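PDB 3ZPJ: Ton_1535 from Thermococcus onnurineus, which is of unknown function but folds as an alpha-solenoid that contains a left-handed helical turn. Local coordinates for residues R13-Y16 with E17-L20; D92-D95 with F96-R99. All coordinates share one frame; numbering follows the deposited sequence.

Interaction 1 of 2, residues R13-Y16 with E17-L20; sequences RGYY and EEAL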
loop_
_atom_site.group_PDB
_atom_site.type_symbol
_atom_site.label_atom_id
_atom_site.label_comp_id
_atom_site.label_asym_id
_atom_site.label_seq_id
_atom_site.Cartn_x
_atom_site.Cartn_y
_atom_site.Cartn_z
ATOM N N ARG A 13 -30.353 -7.831 11.495
ATOM C CA ARG A 13 -31.354 -8.507 12.305
ATOM C C ARG A 13 -31.253 -10.017 12.136
ATOM O O ARG A 13 -32.084 -10.751 12.669
ATOM C CB ARG A 13 -32.769 -8.060 11.903
ATOM C CG ARG A 13 -33.068 -6.561 12.039
ATOM C CD ARG A 13 -33.228 -6.122 13.494
ATOM N NE ARG A 13 -32.252 -5.090 13.841
ATOM C CZ ARG A 13 -32.567 -3.848 14.196
ATOM N NH1 ARG A 13 -33.836 -3.484 14.269
ATOM N NH2 ARG A 13 -31.613 -2.973 14.484
ATOM N N GLY A 14 -30.258 -10.469 11.371
ATOM C CA GLY A 14 -30.069 -11.885 11.093
ATOM C C GLY A 14 -31.161 -12.540 10.255
ATOM O O GLY A 14 -31.334 -13.764 10.284
ATOM N N TYR A 15 -31.906 -11.734 9.503
ATOM C CA TYR A 15 -32.932 -12.257 8.601
ATOM C C TYR A 15 -32.377 -12.493 7.195
ATOM O O TYR A 15 -32.839 -11.890 6.221
ATOM C CB TYR A 15 -34.118 -11.298 8.541
ATOM C CG TYR A 15 -35.114 -11.491 9.671
ATOM C CD1 TYR A 15 -34.840 -11.027 10.958
ATOM C CD2 TYR A 15 -36.321 -12.147 9.451
ATOM C CE1 TYR A 15 -35.753 -11.205 11.991
ATOM C CE2 TYR A 15 -37.227 -12.326 10.467
ATOM C CZ TYR A 15 -36.943 -11.853 11.737
ATOM O OH TYR A 15 -37.856 -12.034 12.754
ATOM N N TYR A 16 -31.393 -13.385 7.102
ATOM C CA TYR A 16 -30.638 -13.605 5.866
ATOM C C TYR A 16 -31.484 -14.033 4.662
ATOM O O TYR A 16 -31.304 -13.525 3.562
ATOM C CB TYR A 16 -29.515 -14.609 6.108
ATOM C CG TYR A 16 -28.429 -14.092 7.019
ATOM C CD1 TYR A 16 -27.388 -13.347 6.518
ATOM C CD2 TYR A 16 -28.450 -14.354 8.386
ATOM C CE1 TYR A 16 -26.388 -12.866 7.339
ATOM C CE2 TYR A 16 -27.449 -13.881 9.221
ATOM C CZ TYR A 16 -26.422 -13.138 8.690
ATOM O OH TYR A 16 -25.419 -12.652 9.497
ATOM N N GLU A 17 -32.414 -14.947 4.869
ATOM C CA GLU A 17 -33.208 -15.452 3.759
ATOM C C GLU A 17 -34.002 -14.333 3.087
ATOM O O GLU A 17 -34.177 -14.327 1.867
ATOM C CB GLU A 17 -34.137 -16.561 4.243
ATOM C CG GLU A 17 -35.046 -17.146 3.172
ATOM C CD GLU A 17 -35.846 -18.335 3.697
ATOM O OE1 GLU A 17 -35.354 -19.025 4.622
ATOM O OE2 GLU A 17 -36.968 -18.574 3.198
ATOM N N GLU A 18 -34.466 -13.379 3.890
ATOM C CA GLU A 18 -35.268 -12.279 3.372
ATOM C C GLU A 18 -34.415 -11.244 2.668
ATOM O O GLU A 18 -34.827 -10.695 1.653
ATOM C CB GLU A 18 -36.041 -11.611 4.489
ATOM C CG GLU A 18 -37.420 -12.153 4.676
ATOM C CD GLU A 18 -38.111 -11.465 5.824
ATOM O OE1 GLU A 18 -38.135 -10.215 5.823
ATOM O OE2 GLU A 18 -38.599 -12.168 6.734
ATOM N N ALA A 19 -33.239 -10.978 3.228
ATOM C CA ALA A 19 -32.266 -10.091 2.603
ATOM C C ALA A 19 -31.941 -10.553 1.200
ATOM O O ALA A 19 -31.893 -9.747 0.262
ATOM C CB ALA A 19 -30.985 -10.031 3.422
ATOM N N LEU A 20 -31.701 -11.854 1.067
ATOM C CA LEU A 20 -31.302 -12.406 -0.214
ATOM C C LEU A 20 -32.476 -12.354 -1.176
ATOM O O LEU A 20 -32.294 -12.201 -2.383
ATOM C CB LEU A 20 -30.789 -13.837 -0.053
ATOM C CG LEU A 20 -29.622 -13.988 0.926
ATOM C CD1 LEU A 20 -29.347 -15.455 1.209
ATOM C CD2 LEU A 20 -28.360 -13.265 0.435
#

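Interaction 2 of 2, residues D92-D95 with F96-R99; sequences DAMD and FFNR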
loop_
_atom_site.group_PDB
_atom_site.type_symbol
_atom_site.label_atom_id
_atom_site.label_comp_id
_atom_site.label_asym_id
_atom_site.label_seq_id
_atom_site.Cartn_x
_atom_site.Cartn_y
_atom_site.Cartn_z
ATOM N N ASP A 92 -10.269 -21.952 -6.671
ATOM C CA ASP A 92 -11.519 -21.462 -7.210
ATOM C C ASP A 92 -11.401 -20.013 -7.640
ATOM O O ASP A 92 -11.963 -19.619 -8.658
ATOM C CB ASP A 92 -12.631 -21.638 -6.190
ATOM C CG ASP A 92 -12.796 -23.084 -5.766
ATOM O OD1 ASP A 92 -13.446 -23.850 -6.511
ATOM O OD2 ASP A 92 -12.263 -23.455 -4.699
ATOM N N ALA A 93 -10.665 -19.220 -6.867
ATOM C CA ALA A 93 -10.438 -17.825 -7.218
ATOM C C ALA A 93 -9.748 -17.707 -8.572
ATOM O O ALA A 93 -10.135 -16.874 -9.396
ATOM C CB ALA A 93 -9.615 -17.117 -6.142
ATOM N N MET A 94 -8.731 -18.537 -8.800
ATOM C CA MET A 94 -7.932 -18.422 -10.015
ATOM C C MET A 94 -8.742 -18.954 -11.178
ATOM O O MET A 94 -8.586 -18.504 -12.314
ATOM C CB MET A 94 -6.570 -19.134 -9.896
ATOM C CG MET A 94 -5.474 -18.355 -9.106
ATOM S SD MET A 94 -5.102 -16.651 -9.644
ATOM C CE MET A 94 -3.640 -16.279 -8.695
ATOM N N ASP A 95 -9.628 -19.894 -10.891
ATOM C CA ASP A 95 -10.584 -20.342 -11.897
ATOM C C ASP A 95 -11.428 -19.145 -12.345
ATOM O O ASP A 95 -11.546 -18.872 -13.539
ATOM C CB ASP A 95 -11.462 -21.470 -11.344
ATOM C CG ASP A 95 -12.557 -21.917 -12.317
ATOM O OD1 ASP A 95 -12.564 -21.500 -13.497
ATOM O OD2 ASP A 95 -13.417 -22.716 -11.895
ATOM N N PHE A 96 -11.994 -18.409 -11.395
ATOM C CA PHE A 96 -12.816 -17.266 -11.781
ATOM C C PHE A 96 -12.049 -16.105 -12.393
ATOM O O PHE A 96 -12.550 -15.450 -13.304
ATOM C CB PHE A 96 -13.765 -16.831 -10.664
ATOM C CG PHE A 96 -15.007 -17.663 -10.620
ATOM C CD1 PHE A 96 -14.975 -18.940 -10.077
ATOM C CD2 PHE A 96 -16.181 -17.216 -11.200
ATOM C CE1 PHE A 96 -16.108 -19.733 -10.067
ATOM C CE2 PHE A 96 -17.315 -18.006 -11.187
ATOM C CZ PHE A 96 -17.276 -19.265 -10.619
ATOM N N PHE A 97 -10.829 -15.872 -11.924
ATOM C CA PHE A 97 -9.972 -14.900 -12.580
ATOM C C PHE A 97 -9.728 -15.260 -14.056
ATOM O O PHE A 97 -9.763 -14.398 -14.930
ATOM C CB PHE A 97 -8.666 -14.721 -11.806
ATOM C CG PHE A 97 -8.812 -13.838 -10.597
ATOM C CD1 PHE A 97 -9.324 -12.551 -10.729
ATOM C CD2 PHE A 97 -8.479 -14.298 -9.330
ATOM C CE1 PHE A 97 -9.477 -11.722 -9.623
ATOM C CE2 PHE A 97 -8.634 -13.476 -8.217
ATOM C CZ PHE A 97 -9.133 -12.183 -8.367
ATOM N N ASN A 98 -9.519 -16.539 -14.332
ATOM C CA ASN A 98 -9.306 -16.979 -15.693
ATOM C C ASN A 98 -10.548 -16.845 -16.544
ATOM O O ASN A 98 -10.459 -16.574 -17.748
ATOM C CB ASN A 98 -8.793 -18.411 -15.717
ATOM C CG ASN A 98 -7.305 -18.487 -15.468
ATOM O OD1 ASN A 98 -6.528 -17.758 -16.087
ATOM N ND2 ASN A 98 -6.898 -19.349 -14.545
ATOM N N ARG A 99 -11.707 -17.035 -15.922
ATOM C CA ARG A 99 -12.953 -16.804 -16.623
ATOM C C ARG A 99 -13.042 -15.321 -16.967
ATOM O O ARG A 99 -13.386 -14.960 -18.091
ATOM C CB ARG A 99 -14.158 -17.253 -15.794
ATOM C CG ARG A 99 -14.226 -18.760 -15.562
ATOM C CD ARG A 99 -15.597 -19.169 -15.027
ATOM N NE ARG A 99 -15.534 -20.400 -14.247
ATOM C CZ ARG A 99 -16.597 -21.108 -13.877
ATOM N NH1 ARG A 99 -17.821 -20.713 -14.225
ATOM N NH2 ARG A 99 -16.432 -22.215 -13.162
#

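Interaction 1 of 2, residues R13-Y16 with E17-L20
The carbonyl oxygen of Y15, at the N-cap position before helix 16-22, is gripped by two amides of the first turn. A19 N donates to Y15 O at 3.2 Å, 165° and in the carbonyl plane; E18 N adds a weak bond, bent to 129°. One residue on, L20 N bonds Y16 O at 3.0 Å, and the same oxygen is flanked by the L20 side chain, whose CG approaches it to 3.2 Å. Just before this, G14 leaves helix 2-12 with positive phi in a Schellman motif, so one helix ends and the next begins within a few residues. With CG anti to the carbonyl carbon (chi1 -84°), the Y15 ring runs side by side with the E18 chain, extended beyond its CG and pointing the same way. E18 OE2 lies 3.5 Å from Y15 CD2, oblique to the ring. The Y16 ring stacks on W52, while A19 packs against V11 of helix 2-12. The first backbone bonds of helix 16-22 thus start at Y15 O and Y16 O, and the tyrosine-glutamate pair adds a carboxylate oxygen beside ring C-H groups, probably a mild electrostatic attraction rather than a firm bond.

Interaction 2 of 2, residues D92-D95 with F96-R99
D95 and R99, one helical turn apart, meet in a salt bridge with two contacts. R99 NE points at D95 OD1 across 3.3 Å in a nearly straight bond (176°); the oxygen lies in the guanidinium plane, but the nitrogen sits well out of the carboxylate plane. R99 NH2 reaches D95 OD2, also at 3.3 Å, in a weak bond. The two planes are 47° apart, so the guanidinium edge meets the carboxylate from above its plane. D95 has CG anti to the backbone N (chi1 176°), which swings the carboxylate along the helix toward the arginine, and R99 answers with a chain extended from CG to NE. One face of the guanidinium is covered by F96, whose CZ lies 3.8 Å from its plane; R99 NE in turn stands over the centre of the F96 ring. The F96 edge receives D92 O, 3.4 Å from F96 CD1 and near the ring plane.

Round the helix, M94 bends at chi2 and brings SD to 4.1 Å from F97 CD2, an oblique Met-aromatic contact. A93 CB touches the same ring at CE2. Beneath these side chains runs the regular i to i+4 bonding of the helix, its shortest member F97 N to A93 O at 2.8 Å; N98 ND2 also comes within 2.9 Å of M94 O. Farther out, F97 inserts between helices 70-86 and 110-126, meeting A81 on the first and L120, H123 and L124 on the second. Y129, in the loop that follows helix 110-126, touches A93, M94 and F97, while R99 rests on Y77 and D92 on L84, both of helix 70-86.

In the fold
Both interactions lie in the N-terminal part of this all-helical solenoid and follow one another along the chain, interaction 1 closing well before interaction 2 opens. Their centres are 28 Å apart and their nearest atoms about 17 Å, without touching. Interaction 1 sits at the start of helix 16-22, where the chain passes on from helix 2-12, and packs also on helix 29-45; interaction 2 lies within helix 90-104, set against helices 70-86 and 110-126. One therefore belongs to a turn between helices and the other to the body of a helix, two local elements of a solenoid in which each of these helices packs on others near it in sequence.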